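Local coordinates for protein tudor (Drosophila melanogaster, PDB 4Q5W) that probably acts with the Piwi proteins Aubergine and AGO3 in piRNA metabolism and is needed to form primordial germ cells, this piece being its ninth extended Tudor domain, at residues K5-L19 / L126-V140. Residues are numbered along the deposited sequence; the frame is centred on the assembly and turned at random. Where two conformers were deposited one is given.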
ATOM      1  N   LYS A   5      -3.011  14.086  -7.573  1.00 17.13           N
ATOM      2  CA  LYS A   5      -2.607  12.807  -8.134  1.00 15.33           C
ATOM      3  C   LYS A   5      -1.902  11.958  -7.086  1.00 18.38           C
ATOM      4  O   LYS A   5      -1.226  12.490  -6.209  1.00 15.82           O
ATOM      5  CB  LYS A   5      -1.646  13.026  -9.309  1.00 17.90           C
ATOM      6  CG  LYS A   5      -1.264  11.728 -10.023  1.00 23.39           C
ATOM      7  CD  LYS A   5      -0.501  11.974 -11.310  1.00 25.49           C
ATOM      8  CE  LYS A   5       0.944  12.370 -11.051  1.00 29.62           C
ATOM      9  NZ  LYS A   5       1.681  12.594 -12.331  1.00 24.24           N
ATOM     10  N   ALA A   6      -2.067  10.643  -7.181  1.00 13.34           N
ATOM     11  CA  ALA A   6      -1.365   9.727  -6.292  1.00 11.08           C
ATOM     12  C   ALA A   6      -1.177   8.383  -6.974  1.00 12.97           C
ATOM     13  O   ALA A   6      -1.787   8.100  -8.008  1.00 13.34           O
ATOM     14  CB  ALA A   6      -2.139   9.554  -4.994  1.00 10.86           C
ATOM     15  N   ILE A   7      -0.314   7.556  -6.397  1.00 12.57           N
ATOM     16  CA  ILE A   7      -0.141   6.182  -6.863  0.50 12.52           C
ATOM     17  C   ILE A   7      -0.542   5.207  -5.765  1.00 14.26           C
ATOM     18  O   ILE A   7      -0.056   5.303  -4.633  1.00 13.07           O
ATOM     19  CB  ILE A   7       1.310   5.889  -7.239  0.50 13.74           C
ATOM     20  CG1 ILE A   7       1.740   6.742  -8.431  0.50 16.57           C
ATOM     21  CG2 ILE A   7       1.490   4.402  -7.554  0.50 15.85           C
ATOM     22  CD1 ILE A   7       3.217   6.623  -8.739  0.50 20.83           C
ATOM     23  N   ILE A   8      -1.435   4.275  -6.084  1.00 12.99           N
ATOM     24  CA  ILE A   8      -1.828   3.262  -5.110  1.00 10.08           C
ATOM     25  C   ILE A   8      -0.748   2.194  -5.016  1.00 11.14           C
ATOM     26  O   ILE A   8      -0.378   1.576  -6.016  1.00 13.70           O
ATOM     27  CB  ILE A   8      -3.207   2.662  -5.451  1.00  9.17           C
ATOM     28  CG1 ILE A   8      -4.262   3.762  -5.305  1.00 15.12           C
ATOM     29  CG2 ILE A   8      -3.537   1.477  -4.539  1.00 12.24           C
ATOM     30  CD1 ILE A   8      -5.661   3.362  -5.740  1.00 17.19           C
ATOM     31  N   THR A   9      -0.226   2.019  -3.803  1.00 12.80           N
ATOM     32  CA  THR A   9       0.877   1.095  -3.553  1.00 13.01           C
ATOM     33  C   THR A   9       0.456  -0.186  -2.827  1.00 12.04           C
ATOM     34  O   THR A   9       1.173  -1.190  -2.882  1.00 16.83           O
ATOM     35  CB  THR A   9       2.033   1.785  -2.788  1.00 12.64           C
ATOM     36  OG1 THR A   9       1.519   2.477  -1.648  1.00 14.98           O
ATOM     37  CG2 THR A   9       2.747   2.772  -3.690  1.00 14.01           C
ATOM     38  N   HIS A  10      -0.695  -0.163  -2.157  1.00 15.04           N
ATOM     39  CA  HIS A  10      -1.207  -1.377  -1.506  1.00 14.74           C
ATOM     40  C   HIS A  10      -2.681  -1.273  -1.190  1.00 15.93           C
ATOM     41  O   HIS A  10      -3.147  -0.260  -0.678  1.00 11.47           O
ATOM     42  CB  HIS A  10      -0.467  -1.681  -0.194  1.00 11.98           C
ATOM     43  CG  HIS A  10      -0.998  -2.885   0.525  1.00 13.44           C
ATOM     44  ND1 HIS A  10      -0.883  -4.163   0.017  1.00 17.12           N
ATOM     45  CD2 HIS A  10      -1.658  -3.008   1.702  1.00 15.61           C
ATOM     46  CE1 HIS A  10      -1.444  -5.021   0.851  1.00 16.84           C
ATOM     47  NE2 HIS A  10      -1.927  -4.345   1.881  1.00 16.22           N
ATOM     48  N   VAL A  11      -3.414  -2.340  -1.467  1.00 16.71           N
ATOM     49  CA  VAL A  11      -4.821  -2.385  -1.102  1.00 15.94           C
ATOM     50  C   VAL A  11      -5.063  -3.446  -0.044  1.00 14.24           C
ATOM     51  O   VAL A  11      -4.859  -4.627  -0.299  1.00 16.57           O
ATOM     52  CB  VAL A  11      -5.696  -2.695  -2.319  1.00 13.16           C
ATOM     53  CG1 VAL A  11      -7.160  -2.883  -1.881  1.00 12.27           C
ATOM     54  CG2 VAL A  11      -5.569  -1.581  -3.326  1.00 14.64           C
ATOM     55  N   GLU A  12      -5.481  -3.031   1.149  1.00 13.86           N
ATOM     56  CA  GLU A  12      -5.854  -3.993   2.182  1.00 16.45           C
ATOM     57  C   GLU A  12      -7.310  -4.402   1.978  1.00 16.53           C
ATOM     58  O   GLU A  12      -7.659  -5.583   2.022  1.00 15.87           O
ATOM     59  CB  GLU A  12      -5.668  -3.386   3.571  1.00 20.26           C
ATOM     60  CG  GLU A  12      -5.863  -4.384   4.705  1.00 21.93           C
ATOM     61  CD  GLU A  12      -4.767  -5.438   4.747  1.00 27.44           C
ATOM     62  OE1 GLU A  12      -3.629  -5.148   4.319  1.00 29.24           O
ATOM     63  OE2 GLU A  12      -5.048  -6.561   5.201  1.00 24.22           O
ATOM     64  N   ASN A  13      -8.153  -3.397   1.762  1.00 18.05           N
ATOM     65  CA  ASN A  13      -9.531  -3.585   1.322  1.00 15.10           C
ATOM     66  C   ASN A  13      -9.987  -2.242   0.772  1.00 11.83           C
ATOM     67  O   ASN A  13      -9.193  -1.303   0.716  1.00 10.09           O
ATOM     68  CB  ASN A  13     -10.428  -4.047   2.475  1.00 18.06           C
ATOM     69  CG  ASN A  13     -10.353  -3.125   3.684  1.00 17.39           C
ATOM     70  OD1 ASN A  13     -10.781  -1.969   3.636  1.00 17.01           O
ATOM     71  ND2 ASN A  13      -9.829  -3.645   4.785  1.00 16.91           N
ATOM     72  N   THR A  14     -11.241  -2.124   0.352  1.00 18.27           N
ATOM     73  CA  THR A  14     -11.645  -0.880  -0.309  1.00 18.76           C
ATOM     74  C   THR A  14     -11.676   0.309   0.651  1.00 16.08           C
ATOM     75  O   THR A  14     -11.679   1.464   0.216  1.00 14.53           O
ATOM     76  CB  THR A  14     -12.984  -1.010  -1.081  1.00 12.33           C
ATOM     77  OG1 THR A  14     -14.044  -1.314  -0.167  1.00 15.48           O
ATOM     78  CG2 THR A  14     -12.886  -2.104  -2.132  1.00 15.74           C
ATOM     79  N   SER A  15     -11.676   0.022   1.951  1.00 13.21           N
ATOM     80  CA  SER A  15     -11.714   1.073   2.964  1.00 13.39           C
ATOM     81  C   SER A  15     -10.347   1.347   3.586  1.00 15.20           C
ATOM     82  O   SER A  15     -10.236   2.153   4.515  1.00 13.97           O
ATOM     83  CB  SER A  15     -12.729   0.740   4.057  1.00 16.49           C
ATOM     84  OG  SER A  15     -14.042   0.789   3.528  1.00 15.66           O
ATOM     85  N   ARG A  16      -9.318   0.687   3.060  1.00 13.53           N
ATOM     86  CA  ARG A  16      -7.964   0.858   3.573  1.00 13.89           C
ATOM     87  C   ARG A  16      -6.970   0.721   2.431  1.00 11.01           C
ATOM     88  O   ARG A  16      -6.482  -0.371   2.131  1.00 12.23           O
ATOM     89  CB  ARG A  16      -7.679  -0.152   4.697  1.00 15.42           C
ATOM     90  CG  ARG A  16      -6.344   0.062   5.406  1.00 19.45           C
ATOM     91  CD  ARG A  16      -6.233  -0.830   6.631  1.00 22.15           C
ATOM     92  NE  ARG A  16      -4.885  -0.846   7.188  1.00 20.66           N
ATOM     93  CZ  ARG A  16      -4.485  -0.079   8.195  1.00 24.26           C
ATOM     94  NH1 ARG A  16      -3.240  -0.161   8.643  1.00 27.02           N
ATOM     95  NH2 ARG A  16      -5.328   0.779   8.749  1.00 24.57           N
ATOM     96  N   ILE A  17      -6.686   1.849   1.788  1.00  9.00           N
ATOM     97  CA  ILE A  17      -5.858   1.872   0.597  1.00 13.34           C
ATOM     98  C   ILE A  17      -4.664   2.780   0.851  1.00 13.73           C
ATOM     99  O   ILE A  17      -4.844   3.926   1.250  1.00 16.22           O
ATOM    100  CB  ILE A  17      -6.664   2.426  -0.600  1.00 11.14           C
ATOM    101  CG1 ILE A  17      -7.905   1.568  -0.856  1.00  9.99           C
ATOM    102  CG2 ILE A  17      -5.811   2.490  -1.874  1.00 13.03           C
ATOM    103  CD1 ILE A  17      -8.813   2.166  -1.916  1.00 14.01           C
ATOM    104  N   TYR A  18      -3.459   2.256   0.635  1.00 14.13           N
ATOM    105  CA  TYR A  18      -2.222   3.032   0.764  1.00 11.43           C
ATOM    106  C   TYR A  18      -1.900   3.767  -0.531  1.00 11.82           C
ATOM    107  O   TYR A  18      -1.833   3.144  -1.588  1.00 13.21           O
ATOM    108  CB  TYR A  18      -1.054   2.097   1.103  1.00  9.74           C
ATOM    109  CG  TYR A  18      -1.084   1.560   2.516  1.00 12.77           C
ATOM    110  CD1 TYR A  18      -1.884   0.474   2.850  1.00 15.50           C
ATOM    111  CD2 TYR A  18      -0.297   2.127   3.504  1.00 14.09           C
ATOM    112  CE1 TYR A  18      -1.907  -0.025   4.142  1.00 17.58           C
ATOM    113  CE2 TYR A  18      -0.311   1.635   4.803  1.00 16.26           C
ATOM    114  CZ  TYR A  18      -1.118   0.558   5.113  1.00 18.64           C
ATOM    115  OH  TYR A  18      -1.134   0.070   6.402  1.00 17.83           O
ATOM    116  N   LEU A  19      -1.701   5.087  -0.453  1.00 12.40           N
ATOM    117  CA  LEU A  19      -1.382   5.895  -1.628  1.00 13.14           C
ATOM    118  C   LEU A  19      -0.196   6.795  -1.367  1.00 12.73           C
ATOM    119  O   LEU A  19      -0.072   7.360  -0.286  1.00 14.32           O
ATOM    120  CB  LEU A  19      -2.540   6.841  -1.999  1.00 19.69           C
ATOM    121  CG  LEU A  19      -3.825   6.297  -2.598  1.00 28.35           C
ATOM    122  CD1 LEU A  19      -4.602   5.664  -1.506  1.00 34.43           C
ATOM    123  CD2 LEU A  19      -4.635   7.396  -3.245  1.00 28.31           C
ATOM    124  N   LEU A 126     -11.949  -7.451  -4.517  1.00 14.79           N
ATOM    125  CA  LEU A 126     -10.521  -7.137  -4.472  1.00 14.28           C
ATOM    126  C   LEU A 126      -9.759  -7.575  -5.723  1.00 14.58           C
ATOM    127  O   LEU A 126      -8.856  -6.866  -6.184  1.00 14.32           O
ATOM    128  CB  LEU A 126      -9.880  -7.667  -3.193  1.00 15.35           C
ATOM    129  CG  LEU A 126     -10.368  -6.888  -1.971  1.00 14.94           C
ATOM    130  CD1 LEU A 126      -9.486  -7.177  -0.760  1.00 18.06           C
ATOM    131  CD2 LEU A 126     -10.459  -5.374  -2.247  1.00 13.48           C
ATOM    132  N   THR A 127     -10.118  -8.718  -6.293  1.00 13.93           N
ATOM    133  CA  THR A 127      -9.468  -9.168  -7.522  0.50 16.61           C
ATOM    134  C   THR A 127      -9.861  -8.277  -8.708  1.00 18.46           C
ATOM    135  O   THR A 127      -9.027  -7.977  -9.577  1.00 12.44           O
ATOM    136  CB  THR A 127      -9.732 -10.673  -7.820  0.50 20.53           C
ATOM    137  OG1 THR A 127      -8.962 -11.086  -8.956  0.50 18.77           O
ATOM    138  CG2 THR A 127     -11.208 -10.947  -8.084  0.50 23.37           C
ATOM    139  N   THR A 128     -11.122  -7.851  -8.735  1.00 12.60           N
ATOM    140  CA  THR A 128     -11.581  -6.937  -9.776  1.00 14.72           C
ATOM    141  C   THR A 128     -10.880  -5.587  -9.631  1.00 14.05           C
ATOM    142  O   THR A 128     -10.472  -4.992 -10.620  1.00 12.78           O
ATOM    143  CB  THR A 128     -13.108  -6.776  -9.747  1.00 13.30           C
ATOM    144  OG1 THR A 128     -13.704  -8.079  -9.811  1.00 13.49           O
ATOM    145  CG2 THR A 128     -13.606  -5.934 -10.946  1.00 10.13           C
ATOM    146  N   PHE A 129     -10.722  -5.124  -8.393  1.00 11.03           N
ATOM    147  CA  PHE A 129     -10.074  -3.845  -8.119  1.00 11.65           C
ATOM    148  C   PHE A 129      -8.606  -3.921  -8.569  1.00 11.81           C
ATOM    149  O   PHE A 129      -8.084  -2.989  -9.187  1.00 11.86           O
ATOM    150  CB  PHE A 129     -10.175  -3.554  -6.613  1.00 12.29           C
ATOM    151  CG  PHE A 129      -9.790  -2.148  -6.205  1.00 12.91           C
ATOM    152  CD1 PHE A 129      -9.669  -1.110  -7.135  1.00 13.70           C
ATOM    153  CD2 PHE A 129      -9.568  -1.867  -4.863  1.00 18.04           C
ATOM    154  CE1 PHE A 129      -9.322   0.173  -6.727  1.00 15.51           C
ATOM    155  CE2 PHE A 129      -9.218  -0.585  -4.446  1.00 18.56           C
ATOM    156  CZ  PHE A 129      -9.091   0.432  -5.376  1.00 16.71           C
ATOM    157  N   ASP A 130      -7.948  -5.042  -8.275  1.00 16.62           N
ATOM    158  CA  ASP A 130      -6.549  -5.224  -8.659  0.70 20.29           C
ATOM    159  C   ASP A 130      -6.370  -5.089 -10.168  1.00 19.31           C
ATOM    160  O   ASP A 130      -5.430  -4.445 -10.633  1.00 16.83           O
ATOM    161  CB  ASP A 130      -6.010  -6.582  -8.191  0.70 25.06           C
ATOM    162  CG  ASP A 130      -5.694  -6.610  -6.707  0.70 29.37           C
ATOM    163  OD1 ASP A 130      -5.299  -5.559  -6.156  0.70 29.72           O
ATOM    164  OD2 ASP A 130      -5.834  -7.689  -6.093  0.70 36.15           O
ATOM    165  N   ALA A 131      -7.284  -5.685 -10.928  1.00 15.89           N
ATOM    166  CA  ALA A 131      -7.222  -5.637 -12.381  1.00 17.13           C
ATOM    167  C   ALA A 131      -7.459  -4.218 -12.881  1.00 19.00           C
ATOM    168  O   ALA A 131      -6.804  -3.769 -13.818  1.00 19.99           O
ATOM    169  CB  ALA A 131      -8.238  -6.588 -12.976  1.00 17.30           C
ATOM    170  N   LEU A 132      -8.404  -3.526 -12.245  1.00 16.76           N
ATOM    171  CA  LEU A 132      -8.693  -2.124 -12.529  1.00 17.57           C
ATOM    172  C   LEU A 132      -7.468  -1.232 -12.292  1.00 16.11           C
ATOM    173  O   LEU A 132      -7.128  -0.367 -13.117  1.00 18.74           O
ATOM    174  CB  LEU A 132      -9.856  -1.668 -11.643  1.00 21.71           C
ATOM    175  CG  LEU A 132     -10.717  -0.495 -12.092  1.00 23.84           C
ATOM    176  CD1 LEU A 132     -11.079  -0.665 -13.558  1.00 28.88           C
ATOM    177  CD2 LEU A 132     -11.974  -0.430 -11.240  1.00 24.00           C
ATOM    178  N   LEU A 133      -6.797  -1.445 -11.167  1.00 17.80           N
ATOM    179  CA  LEU A 133      -5.622  -0.650 -10.833  1.00 18.73           C
ATOM    180  C   LEU A 133      -4.463  -0.963 -11.777  1.00 16.11           C
ATOM    181  O   LEU A 133      -3.722  -0.070 -12.181  1.00 20.19           O
ATOM    182  CB  LEU A 133      -5.210  -0.872  -9.370  1.00 17.16           C
ATOM    183  CG  LEU A 133      -6.176  -0.324  -8.318  1.00 17.21           C
ATOM    184  CD1 LEU A 133      -5.721  -0.665  -6.905  1.00 16.23           C
ATOM    185  CD2 LEU A 133      -6.353   1.174  -8.481  1.00 22.03           C
ATOM    186  N   ASP A 134      -4.305  -2.233 -12.135  1.00 21.37           N
ATOM    187  CA  ASP A 134      -3.255  -2.602 -13.071  1.00 26.13           C
ATOM    188  C   ASP A 134      -3.448  -1.858 -14.393  1.00 24.17           C
ATOM    189  O   ASP A 134      -2.477  -1.468 -15.049  1.00 20.07           O
ATOM    190  CB  ASP A 134      -3.223  -4.116 -13.293  1.00 37.61           C
ATOM    191  CG  ASP A 134      -1.934  -4.580 -13.945  1.00 48.69           C
ATOM    192  OD1 ASP A 134      -0.887  -4.577 -13.261  1.00 52.56           O
ATOM    193  OD2 ASP A 134      -1.968  -4.947 -15.139  1.00 53.69           O
ATOM    194  N   SER A 135      -4.706  -1.628 -14.758  1.00 22.13           N
ATOM    195  CA  SER A 135      -5.014  -0.948 -16.016  1.00 21.20           C
ATOM    196  C   SER A 135      -4.586   0.525 -16.052  1.00 23.02           C
ATOM    197  O   SER A 135      -4.531   1.128 -17.128  1.00 23.83           O
ATOM    198  CB  SER A 135      -6.501  -1.096 -16.389  1.00 24.20           C
ATOM    199  OG  SER A 135      -7.316  -0.155 -15.715  1.00 23.42           O
ATOM    200  N   CYS A 136      -4.286   1.105 -14.890  1.00 16.28           N
ATOM    201  CA  CYS A 136      -3.740   2.465 -14.850  1.00 16.06           C
ATOM    202  C   CYS A 136      -2.395   2.518 -14.126  1.00 20.62           C
ATOM    203  O   CYS A 136      -1.900   3.599 -13.792  1.00 21.22           O
ATOM    204  CB  CYS A 136      -4.732   3.442 -14.207  1.00 17.01           C
ATOM    205  SG  CYS A 136      -5.220   3.080 -12.509  1.00 18.06           S
ATOM    206  N   LYS A 137      -1.806   1.343 -13.916  1.00 18.20           N
ATOM    207  CA  LYS A 137      -0.594   1.177 -13.100  1.00 17.28           C
ATOM    208  C   LYS A 137      -0.699   1.903 -11.759  1.00 16.37           C
ATOM    209  O   LYS A 137       0.276   2.480 -11.282  1.00 18.03           O
ATOM    210  CB  LYS A 137       0.677   1.633 -13.840  1.00 23.35           C
ATOM    211  CG  LYS A 137       0.739   1.283 -15.329  1.00 32.86           C
ATOM    212  CD  LYS A 137       0.497  -0.195 -15.598  1.00 41.14           C
ATOM    213  CE  LYS A 137       1.658  -1.068 -15.149  1.00 44.63           C
ATOM    214  NZ  LYS A 137       1.394  -2.501 -15.472  1.00 46.08           N
ATOM    215  N   GLY A 138      -1.891   1.880 -11.168  1.00 14.96           N
ATOM    216  CA  GLY A 138      -2.117   2.454  -9.857  1.00 16.92           C
ATOM    217  C   GLY A 138      -2.199   3.969  -9.783  1.00 15.68           C
ATOM    218  O   GLY A 138      -2.360   4.513  -8.688  1.00 17.01           O
ATOM    219  N   VAL A 139      -2.089   4.659 -10.917  1.00 12.30           N
ATOM    220  CA  VAL A 139      -2.098   6.130 -10.892  1.00 11.74           C
ATOM    221  C   VAL A 139      -3.526   6.663 -10.925  1.00 13.24           C
ATOM    222  O   VAL A 139      -4.277   6.354 -11.849  1.00 15.01           O
ATOM    223  CB  VAL A 139      -1.295   6.741 -12.054  1.00 17.26           C
ATOM    224  CG1 VAL A 139      -1.001   8.212 -11.782  1.00 18.16           C
ATOM    225  CG2 VAL A 139       0.003   5.979 -12.254  1.00 18.67           C
ATOM    226  N   VAL A 140      -3.879   7.467  -9.920  1.00 10.65           N
ATOM    227  CA  VAL A 140      -5.240   7.937  -9.708  1.00 10.50           C
ATOM    228  C   VAL A 140      -5.325   9.417  -9.370  1.00 14.94           C
ATOM    229  O   VAL A 140      -4.424   9.995  -8.750  1.00 14.04           O
ATOM    230  CB  VAL A 140      -5.945   7.170  -8.563  1.00 10.77           C
ATOM    231  CG1 VAL A 140      -6.262   5.750  -8.981  1.00 11.55           C
ATOM    232  CG2 VAL A 140      -5.087   7.177  -7.284  1.00 10.50           C
TER
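Ile8, Val11 and Leu133 meet at the apolar centre, where strand 5-11 faces helix 126-134. Ile8 CD1, packed also on Leu156 of strand 153-158, lies 3.6 Å from Leu133 CD2, the two side chains crossing at about a right angle. Leucine's forked end suits this place by serving two partners: Leu133 CD1 touches Val11 CG2 at 3.7 Å and rests over one face of the Phe129 ring. With chi1 at -169°, CG opposite the backbone N, that ring swings in toward the strands, its edge against Ile17 CD1, 3.8 Å from CE2. Farther back along helix 122-134, Leu126 CD1 comes 3.7 Å from Glu12 O, while its CD2 lies against Thr14 CG2 and Asn13 CA. With an alanine at Ile8, Leu133 CD2 would probably be left without this partner and Val140 CG1 with less to pack on, opening a gap between helix and sheet. Outward, Ile8 N donates to Gly138 O (2.8 Å); Ala6 N to Val140 O and Val140 N to Ala6 O are both 2.9 Å. Gly138 has positive phi, and a CB would crowd Ile8 O. A Schellman motif with Lys137 as C-prime residue ends the helix, and a type I' turn leads into strand 139-144, which pairs antiparallel with strand 5-11 and closes the five-stranded sheet, consistent with the SN-like part of an extended Tudor domain.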